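Local coordinates for protein P47 (Clostridium botulinum, PDB 6EKT) that may form part of a progenitor toxin complex that protects botulinum neurotoxin in the host gut, and has the fold of tubular lipid-binding (TULIP) proteins, at residues F93-P107 against E152-N164. Numbering follows the deposited sequence.
Sequences FKVRNTTVDLSGINP and EEDEFYFNKLLIN
Phe93 drives its ring from the end of strand 91-94 into helix 152-168, among Asp154, Tyr157, Phe158 and Leu161. With CG held between the backbone N and the carbonyl carbon (chi1 72°), the ring reaches the helix backbone, Phe93 CZ lying 3.3 Å from Asp154 O, an oxygen already engaged by Phe158 N in the helix. One ring face is backed by Val100 CB and the opposite one meets Phe158 CA, so the ring lies between its own hairpin and the helix, both contacts offset toward the rim. Phe93 CE1 packs on Phe158 CB at 3.7 Å, while Leu161 CD1 approaches Phe93 CD2 obliquely at 3.8 Å.

The Phe158 side chain crosses Phe93 at about a right angle. The edge of its ring meets Leu102 CD1, from the type II turn Leu102-Ile105, 3.7 Å from Phe158 CE1, and Pro107 CG beyond the turn, 3.9 Å from Phe158 CZ.

Toward the hairpin tip the contact thins into solvent. Val95 CG1 makes a CH-pi contact over the centre of the Tyr157 ring, 4.0 Å from the centroid, but beyond it exposed Arg96 brings NH1 only to 3.9 Å from Tyr157 OH. Val100 CG2 rests against the Asp154 carboxylate, 3.5 Å from Asp154 OD1, at the partly exposed margin.

Within the N-terminal domain, which folds much like OrfX2, the helix thus packs across hairpin 91-101 of a four-stranded antiparallel sheet; Leu161 extends the apolar layer to Ile64 of strand 62-68 and Tyr55 of strand 52-57, while Ile105 continues it to Ile88 of strand 81-88, where Pro107 also touches Thr86.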
# COMPACT_ATOMS: atom_id res chain seq x y z
N PHE A 93 32.21 -7.83 -31.18
CA PHE A 93 32.80 -6.50 -31.26
C PHE A 93 34.15 -6.55 -31.97
O PHE A 93 34.80 -7.60 -32.00
CB PHE A 93 32.85 -5.79 -29.91
CG PHE A 93 33.88 -6.33 -28.95
CD1 PHE A 93 33.57 -7.39 -28.09
CD2 PHE A 93 35.15 -5.75 -28.86
CE1 PHE A 93 34.51 -7.87 -27.18
CE2 PHE A 93 36.10 -6.22 -27.96
CZ PHE A 93 35.78 -7.28 -27.11
N LYS A 94 34.51 -5.43 -32.56
CA LYS A 94 35.73 -5.27 -33.33
C LYS A 94 36.48 -4.05 -32.90
O LYS A 94 35.92 -2.99 -32.84
CB LYS A 94 35.37 -5.14 -34.80
CG LYS A 94 36.53 -5.26 -35.77
CD LYS A 94 36.04 -5.58 -37.18
CE LYS A 94 37.19 -5.59 -38.18
NZ LYS A 94 36.71 -5.54 -39.60
N VAL A 95 37.77 -4.20 -32.66
CA VAL A 95 38.60 -3.10 -32.24
C VAL A 95 39.83 -2.83 -33.12
O VAL A 95 39.75 -2.04 -34.02
CB VAL A 95 39.00 -3.19 -30.73
CG1 VAL A 95 39.77 -1.97 -30.28
CG2 VAL A 95 37.76 -3.24 -29.86
N ARG A 96 40.95 -3.48 -32.87
CA ARG A 96 42.19 -3.12 -33.59
C ARG A 96 42.46 -4.13 -34.68
O ARG A 96 43.51 -4.75 -34.76
CB ARG A 96 43.35 -2.95 -32.59
CG ARG A 96 43.32 -1.64 -31.81
CD ARG A 96 43.75 -1.77 -30.35
NE ARG A 96 44.87 -2.69 -30.26
CZ ARG A 96 45.80 -2.70 -29.31
NH1 ARG A 96 45.76 -1.84 -28.32
NH2 ARG A 96 46.77 -3.61 -29.38
N ASN A 97 41.51 -4.22 -35.58
CA ASN A 97 41.50 -5.26 -36.62
C ASN A 97 41.27 -6.66 -36.00
O ASN A 97 41.47 -7.68 -36.67
CB ASN A 97 42.79 -5.22 -37.47
CG ASN A 97 42.52 -5.07 -38.96
OD1 ASN A 97 41.54 -5.59 -39.49
ND2 ASN A 97 43.41 -4.35 -39.64
N THR A 98 40.84 -6.69 -34.74
CA THR A 98 40.53 -7.93 -34.01
C THR A 98 39.04 -7.96 -33.74
O THR A 98 38.48 -7.00 -33.20
CB THR A 98 41.28 -8.02 -32.66
OG1 THR A 98 42.65 -7.65 -32.83
CG2 THR A 98 41.20 -9.43 -32.08
N THR A 99 38.40 -9.08 -34.10
CA THR A 99 36.99 -9.31 -33.82
C THR A 99 36.85 -10.37 -32.71
O THR A 99 37.57 -11.38 -32.70
CB THR A 99 36.22 -9.75 -35.08
OG1 THR A 99 36.71 -11.03 -35.50
CG2 THR A 99 36.41 -8.77 -36.21
N VAL A 100 35.92 -10.11 -31.78
CA VAL A 100 35.64 -11.02 -30.67
C VAL A 100 34.17 -11.44 -30.76
O VAL A 100 33.29 -10.59 -30.90
CB VAL A 100 35.98 -10.39 -29.28
CG1 VAL A 100 35.59 -11.31 -28.12
CG2 VAL A 100 37.46 -10.04 -29.18
N ASP A 101 33.92 -12.74 -30.66
CA ASP A 101 32.57 -13.29 -30.74
C ASP A 101 31.84 -13.11 -29.40
O ASP A 101 32.38 -13.44 -28.35
CB ASP A 101 32.64 -14.78 -31.13
CG ASP A 101 31.29 -15.34 -31.59
OD1 ASP A 101 30.24 -14.68 -31.44
OD2 ASP A 101 31.29 -16.47 -32.13
N LEU A 102 30.61 -12.60 -29.48
CA LEU A 102 29.79 -12.36 -28.28
C LEU A 102 28.67 -13.38 -28.01
O LEU A 102 27.90 -13.23 -27.05
CB LEU A 102 29.25 -10.91 -28.25
CG LEU A 102 30.28 -9.78 -28.10
CD1 LEU A 102 29.57 -8.44 -28.07
CD2 LEU A 102 31.18 -9.97 -26.89
N SER A 103 28.60 -14.42 -28.85
CA SER A 103 27.65 -15.52 -28.62
C SER A 103 27.93 -16.21 -27.29
O SER A 103 29.08 -16.59 -27.02
CB SER A 103 27.71 -16.55 -29.75
OG SER A 103 27.39 -15.94 -30.99
N GLY A 104 26.90 -16.34 -26.45
CA GLY A 104 27.02 -17.00 -25.16
C GLY A 104 27.62 -16.16 -24.04
O GLY A 104 27.87 -16.68 -22.95
N ILE A 105 27.82 -14.87 -24.30
CA ILE A 105 28.28 -13.92 -23.27
C ILE A 105 27.06 -13.43 -22.47
O ILE A 105 26.01 -13.11 -23.05
CB ILE A 105 29.14 -12.77 -23.88
CG1 ILE A 105 30.59 -13.22 -24.14
CG2 ILE A 105 29.21 -11.54 -22.98
CD1 ILE A 105 30.77 -14.34 -25.15
N ASN A 106 27.23 -13.38 -21.14
CA ASN A 106 26.12 -13.19 -20.20
C ASN A 106 26.43 -12.08 -19.16
O ASN A 106 26.78 -12.38 -18.00
CB ASN A 106 25.76 -14.54 -19.55
CG ASN A 106 24.46 -14.51 -18.77
OD1 ASN A 106 23.64 -13.60 -18.93
ND2 ASN A 106 24.26 -15.52 -17.93
N PRO A 107 26.32 -10.79 -19.57
CA PRO A 107 26.65 -9.67 -18.68
C PRO A 107 25.61 -9.48 -17.58
O PRO A 107 24.43 -9.80 -17.75
CB PRO A 107 26.63 -8.45 -19.62
CG PRO A 107 26.69 -9.01 -21.02
CD PRO A 107 25.92 -10.30 -20.90
N GLU A 152 41.01 -9.65 -19.73
CA GLU A 152 42.07 -8.66 -20.01
C GLU A 152 41.60 -7.55 -20.98
O GLU A 152 40.54 -6.95 -20.73
CB GLU A 152 43.37 -9.35 -20.48
CG GLU A 152 44.03 -10.17 -19.38
CD GLU A 152 44.90 -11.31 -19.91
OE1 GLU A 152 46.04 -11.46 -19.41
OE2 GLU A 152 44.44 -12.05 -20.81
N GLU A 153 42.35 -7.32 -22.06
CA GLU A 153 42.01 -6.31 -23.09
C GLU A 153 40.59 -6.50 -23.64
O GLU A 153 39.86 -5.51 -23.79
CB GLU A 153 43.02 -6.29 -24.26
CG GLU A 153 44.43 -5.77 -23.94
CD GLU A 153 45.31 -6.81 -23.25
OE1 GLU A 153 44.99 -8.02 -23.32
OE2 GLU A 153 46.32 -6.42 -22.61
N ASP A 154 40.20 -7.76 -23.93
CA ASP A 154 38.84 -8.06 -24.42
C ASP A 154 37.75 -7.54 -23.50
O ASP A 154 36.80 -6.91 -23.98
CB ASP A 154 38.62 -9.56 -24.63
CG ASP A 154 39.27 -10.09 -25.91
OD1 ASP A 154 39.85 -9.32 -26.70
OD2 ASP A 154 39.16 -11.31 -26.13
N GLU A 155 37.89 -7.81 -22.20
CA GLU A 155 36.95 -7.34 -21.18
C GLU A 155 36.88 -5.81 -21.15
O GLU A 155 35.79 -5.21 -21.06
CB GLU A 155 37.36 -7.90 -19.82
CG GLU A 155 36.33 -7.75 -18.73
CD GLU A 155 36.58 -8.70 -17.56
OE1 GLU A 155 35.84 -9.69 -17.45
OE2 GLU A 155 37.51 -8.47 -16.77
N PHE A 156 38.06 -5.19 -21.23
CA PHE A 156 38.19 -3.74 -21.14
C PHE A 156 37.45 -3.05 -22.28
O PHE A 156 36.62 -2.15 -22.05
CB PHE A 156 39.69 -3.36 -21.14
CG PHE A 156 39.94 -1.92 -20.77
CD1 PHE A 156 40.01 -1.54 -19.43
CD2 PHE A 156 40.08 -0.95 -21.76
CE1 PHE A 156 40.21 -0.21 -19.07
CE2 PHE A 156 40.29 0.39 -21.41
CZ PHE A 156 40.36 0.75 -20.07
N TYR A 157 37.72 -3.50 -23.51
CA TYR A 157 37.05 -2.94 -24.69
C TYR A 157 35.55 -3.25 -24.77
O TYR A 157 34.75 -2.39 -25.19
CB TYR A 157 37.77 -3.31 -26.00
CG TYR A 157 39.06 -2.54 -26.14
CD1 TYR A 157 39.05 -1.15 -26.40
CD2 TYR A 157 40.30 -3.17 -26.00
CE1 TYR A 157 40.24 -0.42 -26.52
CE2 TYR A 157 41.49 -2.46 -26.12
CZ TYR A 157 41.45 -1.09 -26.38
OH TYR A 157 42.66 -0.40 -26.49
N PHE A 158 35.19 -4.46 -24.34
CA PHE A 158 33.80 -4.86 -24.30
C PHE A 158 32.99 -3.94 -23.38
O PHE A 158 31.90 -3.47 -23.76
CB PHE A 158 33.65 -6.34 -23.88
CG PHE A 158 32.21 -6.77 -23.69
CD1 PHE A 158 31.35 -6.92 -24.79
CD2 PHE A 158 31.71 -7.02 -22.42
CE1 PHE A 158 30.02 -7.30 -24.62
CE2 PHE A 158 30.38 -7.42 -22.24
CZ PHE A 158 29.54 -7.56 -23.33
N ASN A 159 33.52 -3.67 -22.19
CA ASN A 159 32.84 -2.81 -21.21
C ASN A 159 32.55 -1.44 -21.76
O ASN A 159 31.44 -0.92 -21.58
CB ASN A 159 33.66 -2.68 -19.93
CG ASN A 159 33.68 -3.97 -19.14
OD1 ASN A 159 32.88 -4.89 -19.41
ND2 ASN A 159 34.61 -4.07 -18.19
N LYS A 160 33.55 -0.86 -22.42
CA LYS A 160 33.40 0.45 -23.05
C LYS A 160 32.33 0.41 -24.14
O LYS A 160 31.45 1.27 -24.16
CB LYS A 160 34.74 0.94 -23.58
CG LYS A 160 34.70 2.35 -24.15
CD LYS A 160 34.67 2.33 -25.68
CE LYS A 160 34.87 3.72 -26.26
NZ LYS A 160 34.27 3.79 -27.63
N LEU A 161 32.42 -0.57 -25.04
CA LEU A 161 31.51 -0.65 -26.18
C LEU A 161 30.09 -1.06 -25.80
O LEU A 161 29.14 -0.66 -26.48
CB LEU A 161 32.06 -1.57 -27.28
CG LEU A 161 33.29 -1.03 -28.03
CD1 LEU A 161 33.96 -2.13 -28.84
CD2 LEU A 161 32.86 0.11 -28.94
N LEU A 162 29.95 -1.85 -24.73
CA LEU A 162 28.61 -2.18 -24.20
C LEU A 162 27.86 -0.93 -23.78
O LEU A 162 26.69 -0.77 -24.10
CB LEU A 162 28.67 -3.19 -23.04
CG LEU A 162 27.27 -3.59 -22.50
CD1 LEU A 162 27.14 -5.08 -22.24
CD2 LEU A 162 26.88 -2.80 -21.25
N ILE A 163 28.53 -0.06 -23.04
CA ILE A 163 27.90 1.16 -22.57
C ILE A 163 27.56 2.06 -23.76
O ILE A 163 26.46 2.61 -23.82
CB ILE A 163 28.80 1.87 -21.54
CG1 ILE A 163 28.97 0.96 -20.32
CG2 ILE A 163 28.22 3.22 -21.14
CD1 ILE A 163 29.92 1.49 -19.27
N ASN A 164 28.50 2.17 -24.71
CA ASN A 164 28.26 2.93 -25.94
C ASN A 164 26.98 2.46 -26.59
O ASN A 164 26.12 3.29 -26.92
CB ASN A 164 29.40 2.74 -26.95
CG ASN A 164 30.56 3.68 -26.73
OD1 ASN A 164 31.70 3.30 -26.95
ND2 ASN A 164 30.29 4.92 -26.32